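Local coordinates for glutathione S-transferase family protein (Pseudomonas putida, PDB 3LXZ) that probably conjugates reduced glutathione to a wide range of hydrophobic electrophiles, at residues Tyr100-Leu103 against Pro104-Cys108. Sequence-based numbering, arbitrary orientation.
Sequences YIEL and PARTC
The carboxylate of Glu102 meets the edge of the Arg106 guanidinium one helical turn on, their planes 40° apart. Arg106 NE is 3.2 Å from Glu102 OE1, which lies almost in the guanidinium plane and accepts through its syn lone pair, while the bonds from NE and NH1 to OE2 are weak. Arg106 runs extended until it bends at chi3 (-73°), which brings NE back to Glu102 in an i, i+4 salt bridge. Glu102 is buried, and Tyr13, Asn12 and Tyr109 also bond its oxygens; an alanine here would probably leave the Arg106 guanidinium without its charged mate and free to swing. Arg106 binds glutathione, so Glu102 is probably a second-shell residue that holds it in place.

Pro104 suits the kink: it has no N-H to give, and its CG packs 3.4 Å from Tyr100 O. Beyond it, Arg106 N bonds Glu102 O (2.9 Å). Pro104 O accepts both Thr107 N and Thr107 OG1, the latter at 2.6 Å. Small Ala105 fits against Ala166 of helix 154-174, Thr107 faces helix 120-140, and Leu103 and Arg106 touch Tyr13 of helix 12-23, joining the all-helical domain to the thioredoxin-like one.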
ATOM      1  N   TYR A 100      -1.604   7.944   0.581  1.00 13.54           N
ATOM      2  CA  TYR A 100      -1.341   9.361   0.859  1.00 13.72           C
ATOM      3  C   TYR A 100      -2.583  10.198   0.967  1.00 13.73           C
ATOM      4  O   TYR A 100      -2.503  11.391   1.347  1.00 15.08           O
ATOM      5  CB  TYR A 100      -0.345   9.983  -0.149  1.00 13.30           C
ATOM      6  CG  TYR A 100       0.882   9.119  -0.301  1.00 14.21           C
ATOM      7  CD1 TYR A 100       1.604   8.715   0.823  1.00 13.68           C
ATOM      8  CD2 TYR A 100       1.262   8.659  -1.546  1.00 14.85           C
ATOM      9  CE1 TYR A 100       2.719   7.862   0.701  1.00 16.15           C
ATOM     10  CE2 TYR A 100       2.359   7.823  -1.698  1.00 16.12           C
ATOM     11  CZ  TYR A 100       3.080   7.426  -0.566  1.00 15.73           C
ATOM     12  OH  TYR A 100       4.162   6.599  -0.758  1.00 18.19           O
ATOM     13  N   ILE A 101      -3.733   9.587   0.702  1.00 13.51           N
ATOM     14  CA  ILE A 101      -5.029  10.280   0.883  1.00 13.18           C
ATOM     15  C   ILE A 101      -5.941   9.465   1.779  1.00 13.27           C
ATOM     16  O   ILE A 101      -6.316   9.927   2.852  1.00 14.70           O
ATOM     17  CB  ILE A 101      -5.701  10.668  -0.447  1.00 12.47           C
ATOM     18  CG1 ILE A 101      -4.825  11.707  -1.174  1.00 14.39           C
ATOM     19  CG2 ILE A 101      -7.128  11.184  -0.180  1.00 12.81           C
ATOM     20  CD1 ILE A 101      -5.428  12.246  -2.452  1.00 14.10           C
ATOM     21  N   GLU A 102      -6.226   8.219   1.395  1.00 13.48           N
ATOM     22  CA  GLU A 102      -7.159   7.419   2.190  1.00 14.37           C
ATOM     23  C   GLU A 102      -6.688   7.129   3.640  1.00 14.54           C
ATOM     24  O   GLU A 102      -7.420   7.386   4.588  1.00 14.94           O
ATOM     25  CB  GLU A 102      -7.530   6.134   1.460  1.00 13.85           C
ATOM     26  CG  GLU A 102      -8.967   5.594   1.902  1.00 17.86           C
ATOM     27  CD  GLU A 102      -9.066   5.004   3.312  1.00 18.73           C
ATOM     28  OE1 GLU A 102      -8.082   4.387   3.815  1.00 20.98           O
ATOM     29  OE2 GLU A 102     -10.172   5.111   3.905  1.00 17.28           O
ATOM     30  N   LEU A 103      -5.465   6.609   3.800  1.00 15.27           N
ATOM     31  CA  LEU A 103      -4.961   6.271   5.128  1.00 15.42           C
ATOM     32  C   LEU A 103      -4.834   7.478   6.042  1.00 15.75           C
ATOM     33  O   LEU A 103      -5.306   7.422   7.183  1.00 16.70           O
ATOM     34  CB  LEU A 103      -3.649   5.475   5.088  1.00 15.23           C
ATOM     35  CG  LEU A 103      -3.760   4.079   4.411  1.00 16.76           C
ATOM     36  CD1 LEU A 103      -2.425   3.364   4.610  1.00 19.48           C
ATOM     37  CD2 LEU A 103      -4.926   3.260   4.954  1.00 17.73           C
ATOM     38  N   PRO A 104      -4.253   8.588   5.561  1.00 16.63           N
ATOM     39  CA  PRO A 104      -4.264   9.713   6.501  1.00 16.56           C
ATOM     40  C   PRO A 104      -5.670  10.217   6.859  1.00 16.38           C
ATOM     41  O   PRO A 104      -5.906  10.584   8.010  1.00 17.23           O
ATOM     42  CB  PRO A 104      -3.467  10.809   5.798  1.00 16.40           C
ATOM     43  CG  PRO A 104      -3.186  10.345   4.460  1.00 18.53           C
ATOM     44  CD  PRO A 104      -3.533   8.896   4.311  1.00 15.68           C
ATOM     45  N   ALA A 105      -6.585  10.292   5.903  1.00 15.97           N
ATOM     46  CA  ALA A 105      -7.964  10.669   6.241  1.00 17.15           C
ATOM     47  C   ALA A 105      -8.584   9.726   7.270  1.00 17.45           C
ATOM     48  O   ALA A 105      -9.297  10.182   8.192  1.00 16.61           O
ATOM     49  CB  ALA A 105      -8.831  10.748   5.006  1.00 18.28           C
ATOM     50  N   ARG A 106      -8.305   8.425   7.111  1.00 17.31           N
ATOM     51  CA  ARG A 106      -8.824   7.365   7.977  1.00 17.69           C
ATOM     52  C   ARG A 106      -8.457   7.619   9.455  1.00 18.36           C
ATOM     53  O   ARG A 106      -9.241   7.284  10.351  1.00 17.50           O
ATOM     54  CB  ARG A 106      -8.373   5.990   7.482  1.00 17.35           C
ATOM     55  CG  ARG A 106      -8.813   4.756   8.311  1.00 16.93           C
ATOM     56  CD  ARG A 106      -8.552   3.448   7.516  1.00 19.76           C
ATOM     57  NE  ARG A 106      -9.514   3.299   6.405  1.00 20.38           N
ATOM     58  CZ  ARG A 106     -10.754   2.829   6.558  1.00 20.47           C
ATOM     59  NH1 ARG A 106     -11.585   2.744   5.525  1.00 20.76           N
ATOM     60  NH2 ARG A 106     -11.179   2.442   7.764  1.00 21.01           N
ATOM     61  N   THR A 107      -7.315   8.269   9.683  1.00 19.50           N
ATOM     62  CA  THR A 107      -6.878   8.572  11.060  1.00 19.83           C
ATOM     63  C   THR A 107      -7.841   9.540  11.733  1.00 21.09           C
ATOM     64  O   THR A 107      -7.854   9.650  12.975  1.00 21.57           O
ATOM     65  CB  THR A 107      -5.420   9.103  11.170  1.00 20.93           C
ATOM     66  OG1 THR A 107      -5.304  10.417  10.584  1.00 18.68           O
ATOM     67  CG2 THR A 107      -4.396   8.108  10.568  1.00 19.65           C
ATOM     68  N   CYS A 108      -8.641  10.236  10.920  1.00 20.70           N
ATOM     69  CA  CYS A 108      -9.580  11.190  11.450  1.00 21.69           C
ATOM     70  C   CYS A 108     -11.032  10.779  11.313  1.00 21.91           C
ATOM     71  O   CYS A 108     -11.899  11.594  11.602  1.00 22.51           O
ATOM     72  CB  CYS A 108      -9.379  12.553  10.801  1.00 21.94           C
ATOM     73  SG  CYS A 108      -7.795  13.310  11.205  1.00 23.27           S
TER